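Local coordinates for protein beta-glucosidase (PDB 5M6G) that probably hydrolyses terminal, non-reducing beta-D-glucosyl residues to release beta-D-glucose, as a glycosyl hydrolase family 3 enzyme that also binds magnesium, at residues Y126-V131 with T172-S177; A164-V169 with S224-T229; V534-V539 with D551-L556. All coordinates share one frame; numbering follows the deposited sequence.

Contact 1: Y126-V131 with T172-S177. With MG (magnesium ion), chain F; SOR (sorbitol), chain L.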
# COMPACT_ATOMS: atom_id res chain seq x y z
N TYR A 126 15.84 -7.59 -1.66
CA TYR A 126 15.11 -6.91 -2.72
C TYR A 126 13.77 -6.44 -2.17
O TYR A 126 13.05 -7.21 -1.54
CB TYR A 126 14.89 -7.85 -3.92
CG TYR A 126 14.64 -7.13 -5.23
CD1 TYR A 126 13.43 -6.46 -5.46
CD2 TYR A 126 15.61 -7.11 -6.23
CE1 TYR A 126 13.20 -5.81 -6.66
CE2 TYR A 126 15.39 -6.46 -7.43
CZ TYR A 126 14.18 -5.81 -7.64
OH TYR A 126 13.96 -5.15 -8.83
N GLY A 127 13.46 -5.16 -2.39
CA GLY A 127 12.20 -4.58 -1.92
C GLY A 127 11.26 -4.18 -3.04
O GLY A 127 11.70 -3.94 -4.17
N VAL A 128 9.96 -4.10 -2.75
CA VAL A 128 8.96 -3.77 -3.76
C VAL A 128 7.74 -3.25 -3.03
O VAL A 128 7.51 -3.57 -1.86
CB VAL A 128 8.62 -5.01 -4.62
CG1 VAL A 128 7.80 -6.02 -3.82
CG2 VAL A 128 7.89 -4.62 -5.88
N ASP A 129 6.92 -2.47 -3.73
CA ASP A 129 5.59 -2.11 -3.22
C ASP A 129 4.63 -3.24 -3.56
O ASP A 129 4.12 -3.33 -4.68
CB ASP A 129 5.09 -0.79 -3.80
CG ASP A 129 5.95 0.39 -3.39
OD1 ASP A 129 5.80 0.87 -2.24
OD2 ASP A 129 6.76 0.83 -4.23
N ALA A 130 4.40 -4.14 -2.61
CA ALA A 130 3.32 -5.12 -2.70
C ALA A 130 2.29 -4.67 -1.67
O ALA A 130 2.23 -5.20 -0.56
CB ALA A 130 3.81 -6.55 -2.45
N VAL A 131 1.47 -3.67 -2.05
CA VAL A 131 0.60 -2.97 -1.11
C VAL A 131 -0.88 -3.38 -1.21
O VAL A 131 -1.67 -2.99 -0.34
CB VAL A 131 0.72 -1.44 -1.28
CG1 VAL A 131 2.13 -1.00 -0.96
CG2 VAL A 131 0.34 -1.02 -2.69
N THR A 172 8.47 -14.78 -6.43
CA THR A 172 9.38 -14.03 -7.28
C THR A 172 10.73 -13.79 -6.62
O THR A 172 11.58 -13.11 -7.21
CB THR A 172 8.75 -12.68 -7.68
OG1 THR A 172 8.63 -11.83 -6.53
CG2 THR A 172 7.36 -12.87 -8.30
N GLY A 173 10.95 -14.32 -5.42
CA GLY A 173 12.20 -14.14 -4.71
C GLY A 173 12.25 -12.91 -3.83
O GLY A 173 12.95 -12.92 -2.81
N ILE A 174 11.52 -11.86 -4.20
CA ILE A 174 11.58 -10.59 -3.48
C ILE A 174 11.28 -10.82 -2.00
O ILE A 174 10.40 -11.61 -1.64
CB ILE A 174 10.61 -9.60 -4.13
CG1 ILE A 174 11.09 -9.28 -5.56
CG2 ILE A 174 10.46 -8.33 -3.28
CD1 ILE A 174 10.13 -8.41 -6.38
N ASP A 175 12.05 -10.15 -1.14
CA ASP A 175 12.14 -10.48 0.27
C ASP A 175 11.35 -9.55 1.16
O ASP A 175 11.26 -9.82 2.36
CB ASP A 175 13.60 -10.44 0.71
CG ASP A 175 14.48 -11.21 -0.22
OD1 ASP A 175 14.33 -12.45 -0.24
OD2 ASP A 175 15.27 -10.59 -0.96
N TRP A 176 10.80 -8.47 0.61
CA TRP A 176 10.52 -7.29 1.42
C TRP A 176 9.49 -6.46 0.68
O TRP A 176 9.74 -6.04 -0.45
CB TRP A 176 11.84 -6.52 1.63
CG TRP A 176 11.80 -5.23 2.41
CD1 TRP A 176 10.75 -4.70 3.13
CD2 TRP A 176 12.88 -4.30 2.52
NE1 TRP A 176 11.14 -3.50 3.70
CE2 TRP A 176 12.43 -3.22 3.33
CE3 TRP A 176 14.19 -4.27 2.02
CZ2 TRP A 176 13.26 -2.14 3.65
CZ3 TRP A 176 15.01 -3.19 2.34
CH2 TRP A 176 14.54 -2.14 3.15
N SER A 177 8.33 -6.25 1.30
CA SER A 177 7.31 -5.38 0.75
C SER A 177 7.23 -4.09 1.56
O SER A 177 7.34 -4.11 2.79
CB SER A 177 5.93 -6.04 0.74
OG SER A 177 4.96 -5.14 0.24
MG MG F . 13.28 -14.09 -1.16
C1 SOR L . 6.02 4.77 -0.53
C2 SOR L . 6.54 3.81 -1.59
C3 SOR L . 7.45 4.57 -2.55
C4 SOR L . 7.71 3.77 -3.82
C5 SOR L . 8.11 4.65 -5.01
C6 SOR L . 7.99 3.81 -6.28
O1 SOR L . 4.82 4.29 0.02
O2 SOR L . 7.26 2.75 -0.98
O3 SOR L . 8.66 4.84 -1.90
O4 SOR L . 8.72 2.81 -3.58
O5 SOR L . 7.30 5.81 -5.12
O6 SOR L . 7.95 4.64 -7.42
O HOH W 1 11.28 -13.90 -0.41
O HOH W 2 15.35 -14.68 -1.50
O HOH W 3 13.70 -15.19 0.48
O HOH W 4 12.76 -15.90 -1.94
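The carboxylate of Asp175 is shared between strand 125-128 and a magnesium ion. Asp175 OD2 accepts a hydrogen bond from Tyr126 N at 3.1 Å through the anti lone pair, the one turned away from OD1. The same OD2 also takes a hydrogen bond from Tyr108. OD1 binds the magnesium ion, together with Gly173 O and four waters. Asp175 N returns a bond to Tyr126 O, so this residue holds Tyr126 by both its amide and its side chain. From there the chains run as parallel strands. Val128 N gives a weak bond to Trp176 O. Ile174 CG1 lies 3.7 Å from Tyr126 CD1. Ile174 CG2, anti to its backbone N, meets Val128 CG1 at 3.6 Å, and the two side chains cross at about a right angle. Further on, Ser177 OG donates to Ala130 O at 2.8 Å, from above the carbonyl plane.

Strand 125-128 leads straight into the sorbitol pocket. There Asp129 OD1 accepts sorbitol O2 at 2.7 Å and OD2 accepts sorbitol O4 at 2.9 Å. An alanine here would probably leave both hydroxyls without these acceptors and weaken the hold on the ligand. Strand 176-177 lies at one edge of the five parallel strands counted in the N-terminal, TIM-barrel-clan domain, with strand 125-128 between it and strand 87-90. Helix 101-116 packs on Tyr126 and Ile174, and helix 155-170 on Ala130 and Ile174.

Contact 2: A164-V169 with S224-T229. With MG (magnesium ion), chain E.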
# COMPACT_ATOMS: atom_id res chain seq x y z
N ALA A 164 -1.20 -14.41 1.98
CA ALA A 164 -1.31 -14.76 0.56
C ALA A 164 -0.43 -13.85 -0.29
O ALA A 164 0.21 -14.31 -1.24
CB ALA A 164 -2.77 -14.68 0.11
N THR A 165 -0.41 -12.55 0.03
CA THR A 165 0.50 -11.63 -0.64
C THR A 165 1.94 -12.09 -0.50
O THR A 165 2.70 -12.12 -1.48
CB THR A 165 0.33 -10.22 -0.07
OG1 THR A 165 -1.00 -9.75 -0.35
CG2 THR A 165 1.33 -9.26 -0.68
N ALA A 166 2.33 -12.49 0.71
CA ALA A 166 3.71 -12.90 0.94
C ALA A 166 4.08 -14.11 0.08
O ALA A 166 5.18 -14.18 -0.46
CB ALA A 166 3.92 -13.19 2.43
N GLU A 167 3.14 -15.05 -0.08
CA GLU A 167 3.40 -16.19 -0.95
C GLU A 167 3.68 -15.74 -2.38
O GLU A 167 4.61 -16.24 -3.02
CB GLU A 167 2.23 -17.16 -0.93
CG GLU A 167 2.25 -18.13 0.23
CD GLU A 167 1.15 -19.15 0.10
OE1 GLU A 167 0.03 -18.75 -0.28
OE2 GLU A 167 1.41 -20.34 0.36
N GLU A 168 2.87 -14.80 -2.89
CA GLU A 168 3.04 -14.41 -4.29
C GLU A 168 4.31 -13.60 -4.48
O GLU A 168 4.93 -13.67 -5.55
CB GLU A 168 1.80 -13.65 -4.78
CG GLU A 168 0.55 -14.51 -4.64
CD GLU A 168 -0.61 -14.05 -5.51
OE1 GLU A 168 -0.43 -13.13 -6.34
OE2 GLU A 168 -1.69 -14.63 -5.36
N VAL A 169 4.72 -12.85 -3.46
CA VAL A 169 5.98 -12.11 -3.51
C VAL A 169 7.15 -13.07 -3.41
O VAL A 169 8.11 -12.99 -4.19
CB VAL A 169 6.01 -11.03 -2.41
CG1 VAL A 169 7.42 -10.41 -2.28
CG2 VAL A 169 4.97 -9.96 -2.70
N SER A 224 7.52 -18.64 2.92
CA SER A 224 6.85 -17.47 2.38
C SER A 224 6.94 -16.26 3.29
O SER A 224 6.19 -15.30 3.11
CB SER A 224 5.38 -17.79 2.08
OG SER A 224 4.69 -18.17 3.26
N SER A 225 7.84 -16.28 4.28
CA SER A 225 8.02 -15.10 5.12
C SER A 225 8.61 -13.96 4.29
O SER A 225 9.65 -14.12 3.65
CB SER A 225 8.93 -15.39 6.31
OG SER A 225 8.96 -14.27 7.18
N VAL A 226 7.94 -12.81 4.32
CA VAL A 226 8.35 -11.63 3.59
C VAL A 226 8.39 -10.48 4.59
O VAL A 226 7.45 -10.31 5.38
CB VAL A 226 7.39 -11.32 2.42
CG1 VAL A 226 7.53 -9.88 1.96
CG2 VAL A 226 7.62 -12.31 1.27
N MET A 227 9.47 -9.70 4.58
CA MET A 227 9.58 -8.62 5.55
C MET A 227 8.56 -7.54 5.24
O MET A 227 8.36 -7.16 4.08
CB MET A 227 10.99 -8.03 5.56
CG MET A 227 11.16 -6.95 6.62
SD MET A 227 12.89 -6.56 7.00
CE MET A 227 13.40 -5.77 5.49
N ALA A 228 7.89 -7.07 6.28
CA ALA A 228 6.90 -6.00 6.16
C ALA A 228 7.52 -4.67 6.56
O ALA A 228 8.58 -4.62 7.22
CB ALA A 228 5.67 -6.30 7.02
N THR A 229 6.85 -3.58 6.16
CA THR A 229 7.34 -2.22 6.38
C THR A 229 6.19 -1.38 6.93
O THR A 229 5.23 -1.10 6.20
CB THR A 229 7.87 -1.60 5.09
OG1 THR A 229 8.75 -2.52 4.42
CG2 THR A 229 8.62 -0.32 5.40
MG MG E . -1.79 -19.45 -0.38
O HOH W 5 -1.45 -20.95 1.32
O HOH W 6 -1.70 -20.86 -1.70
O HOH W 7 -3.84 -19.68 0.12
O HOH W 8 -2.14 -18.01 1.29
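Helix 155-170 of the family 3 N-terminal domain, whose fold belongs to the TIM-barrel clan, packs here against the loop that leads into strand 229-233. Ala166 and Val226 form the middle of the contact. Ala166 points its CB at the loop, 3.9 Å from Val226 CB. Ala166 CB also lies 3.2 Å from Ser224 O, a close approach. Val226 CG2, anti to its own carbonyl carbon, reaches the helix backbone 3.5 Å from Ala166 O. One turn further along, Val169 CG1 meets Val226 CG2 at 4.0 Å, and the two side chains cross at about a right angle. At the other end Ser224 CB rests 3.7 Å from Glu167 CG.

Beyond CG the Glu167 chain is extended, with CD anti to CA (chi2 -174°). Its carboxylate continues on to the metal. Glu167 OE1 binds a magnesium ion at 1.9 Å, beside His401 and four waters. OE2 accepts a weak hydrogen bond from one of these waters. Glu168, next in the helix, hydrogen-bonds ND1 of the same His401 and is likely to help orient that ligand.

Across the contact itself the side chains meet by van der Waals packing. Glu167 has two roles: its methylene touches Ser224, while its charge is directed to the metal, where the magnesium would partly offset it.

Contact 3: V534-V539 with D551-L556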
# COMPACT_ATOMS: atom_id res chain seq x y z
N VAL A 534 -32.58 3.44 -9.23
CA VAL A 534 -31.17 3.66 -9.54
C VAL A 534 -30.32 3.32 -8.32
O VAL A 534 -30.51 3.89 -7.24
CB VAL A 534 -30.90 5.09 -10.02
CG1 VAL A 534 -29.41 5.28 -10.31
CG2 VAL A 534 -31.72 5.39 -11.28
N VAL A 535 -29.38 2.41 -8.52
CA VAL A 535 -28.37 2.01 -7.54
C VAL A 535 -27.07 2.69 -7.94
O VAL A 535 -26.56 2.45 -9.04
CB VAL A 535 -28.19 0.48 -7.51
CG1 VAL A 535 -27.07 0.08 -6.55
CG2 VAL A 535 -29.51 -0.21 -7.17
N VAL A 536 -26.52 3.51 -7.07
CA VAL A 536 -25.25 4.16 -7.35
C VAL A 536 -24.15 3.44 -6.57
O VAL A 536 -24.30 3.14 -5.38
CB VAL A 536 -25.30 5.66 -7.01
CG1 VAL A 536 -23.91 6.28 -7.14
CG2 VAL A 536 -26.29 6.36 -7.97
N VAL A 537 -23.06 3.13 -7.26
CA VAL A 537 -21.94 2.42 -6.68
C VAL A 537 -20.71 3.30 -6.85
O VAL A 537 -20.35 3.64 -7.99
CB VAL A 537 -21.73 1.05 -7.35
CG1 VAL A 537 -20.58 0.31 -6.68
CG2 VAL A 537 -23.02 0.24 -7.28
N THR A 538 -20.09 3.71 -5.74
CA THR A 538 -18.91 4.55 -5.83
C THR A 538 -17.67 3.66 -5.81
O THR A 538 -17.47 2.88 -4.87
CB THR A 538 -18.83 5.59 -4.70
OG1 THR A 538 -18.89 4.96 -3.42
CG2 THR A 538 -19.97 6.62 -4.83
N VAL A 539 -16.89 3.73 -6.88
CA VAL A 539 -15.55 3.15 -6.92
C VAL A 539 -14.60 4.32 -6.73
O VAL A 539 -14.44 5.15 -7.63
CB VAL A 539 -15.29 2.40 -8.23
CG1 VAL A 539 -13.79 2.01 -8.36
CG2 VAL A 539 -16.15 1.17 -8.30
N ASP A 551 -29.95 12.14 -2.12
CA ASP A 551 -31.37 11.89 -1.86
C ASP A 551 -32.12 11.41 -3.10
O ASP A 551 -33.19 10.81 -2.95
CB ASP A 551 -32.03 13.16 -1.31
CG ASP A 551 -31.57 13.49 0.09
OD1 ASP A 551 -31.11 12.55 0.78
OD2 ASP A 551 -31.66 14.66 0.49
N GLY A 552 -31.58 11.64 -4.29
CA GLY A 552 -32.19 11.15 -5.51
C GLY A 552 -31.84 9.73 -5.87
O GLY A 552 -32.37 9.21 -6.86
N TRP A 553 -30.97 9.07 -5.10
CA TRP A 553 -30.49 7.73 -5.40
C TRP A 553 -31.25 6.71 -4.58
O TRP A 553 -31.31 6.81 -3.35
CB TRP A 553 -28.98 7.62 -5.12
CG TRP A 553 -28.16 8.65 -5.84
CD1 TRP A 553 -28.55 9.42 -6.89
CD2 TRP A 553 -26.81 9.02 -5.55
NE1 TRP A 553 -27.52 10.25 -7.28
CE2 TRP A 553 -26.44 10.02 -6.47
CE3 TRP A 553 -25.86 8.59 -4.61
CZ2 TRP A 553 -25.17 10.60 -6.48
CZ3 TRP A 553 -24.60 9.19 -4.61
CH2 TRP A 553 -24.27 10.18 -5.54
N ASN A 554 -31.83 5.71 -5.25
CA ASN A 554 -32.58 4.70 -4.51
C ASN A 554 -31.67 3.87 -3.61
O ASN A 554 -32.11 3.42 -2.54
CB ASN A 554 -33.34 3.81 -5.48
CG ASN A 554 -34.33 4.59 -6.30
OD1 ASN A 554 -33.99 5.14 -7.34
ND2 ASN A 554 -35.56 4.70 -5.80
N ALA A 555 -30.43 3.65 -4.02
CA ALA A 555 -29.46 3.01 -3.15
C ALA A 555 -28.10 3.59 -3.44
O ALA A 555 -27.83 4.07 -4.55
CB ALA A 555 -29.43 1.48 -3.33
N LEU A 556 -27.24 3.56 -2.42
CA LEU A 556 -25.85 3.98 -2.54
C LEU A 556 -24.99 2.92 -1.87
O LEU A 556 -25.19 2.62 -0.69
CB LEU A 556 -25.63 5.35 -1.88
CG LEU A 556 -24.15 5.70 -1.77
CD1 LEU A 556 -23.54 5.81 -3.17
CD2 LEU A 556 -23.97 6.98 -0.99
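Val536 and Trp553 meet where two parallel strands of the family 3 C-terminal domain start to pair, inside its mixed sheet. Val536 CG2, anti to its own carbonyl carbon, sits over one face of the indole. Val536 CG2 lies 3.7 Å from the centroid of the Trp553 five-membered ring and 15° off the ring normal, a CH-pi contact. Val536 CG1 reaches the six-membered ring, 3.9 Å from Trp553 CZ3. Leu556 CD1 comes to 4.0 Å from Val536 CG1, and to the same distance from Thr538 CG2. Val535 and Ala555 pair on the other face of the sheet.

The backbone sets this register. Ala555 N bonds to Val534 O, and Val536 N bonds to Ala555 O at 2.9 Å in an almost straight line. Helix 518-528 lies behind the valine and the indole, with Ile524 touching both. Ile546 packs on Trp553 and Leu556, while strand 414-418 borders strand 555-560.

Asn554 closes the start of the pairing with its side chain. Its ND2 is held by Asp419. Asn554 OD1 accepts a hydrogen bond from Val534 N at 2.9 Å, with an N-H...O angle of 171° and the donor 45° out of the carboxamide plane.

From the N terminus, strand 125-128 comes first, then helix 155-170 and strand 176-177. Contact 1 closes the loop from 131 to 172, and that helix lies within it. Contact 2 joins the helix to 224-229, so the two loops cross along the chain. In space they also touch: Thr229 OG1 probably hydrogen-bonds both Ser177 O and Trp176 NE1, and Val169 packs on Ile174. Together they tie one edge of the N-terminal sheet to its helix and to the following strand. Contact 3 comes later, closing a short loop in the C-terminal domain. Its centre is about 38 Å from that of contact 1, and it touches neither of the others.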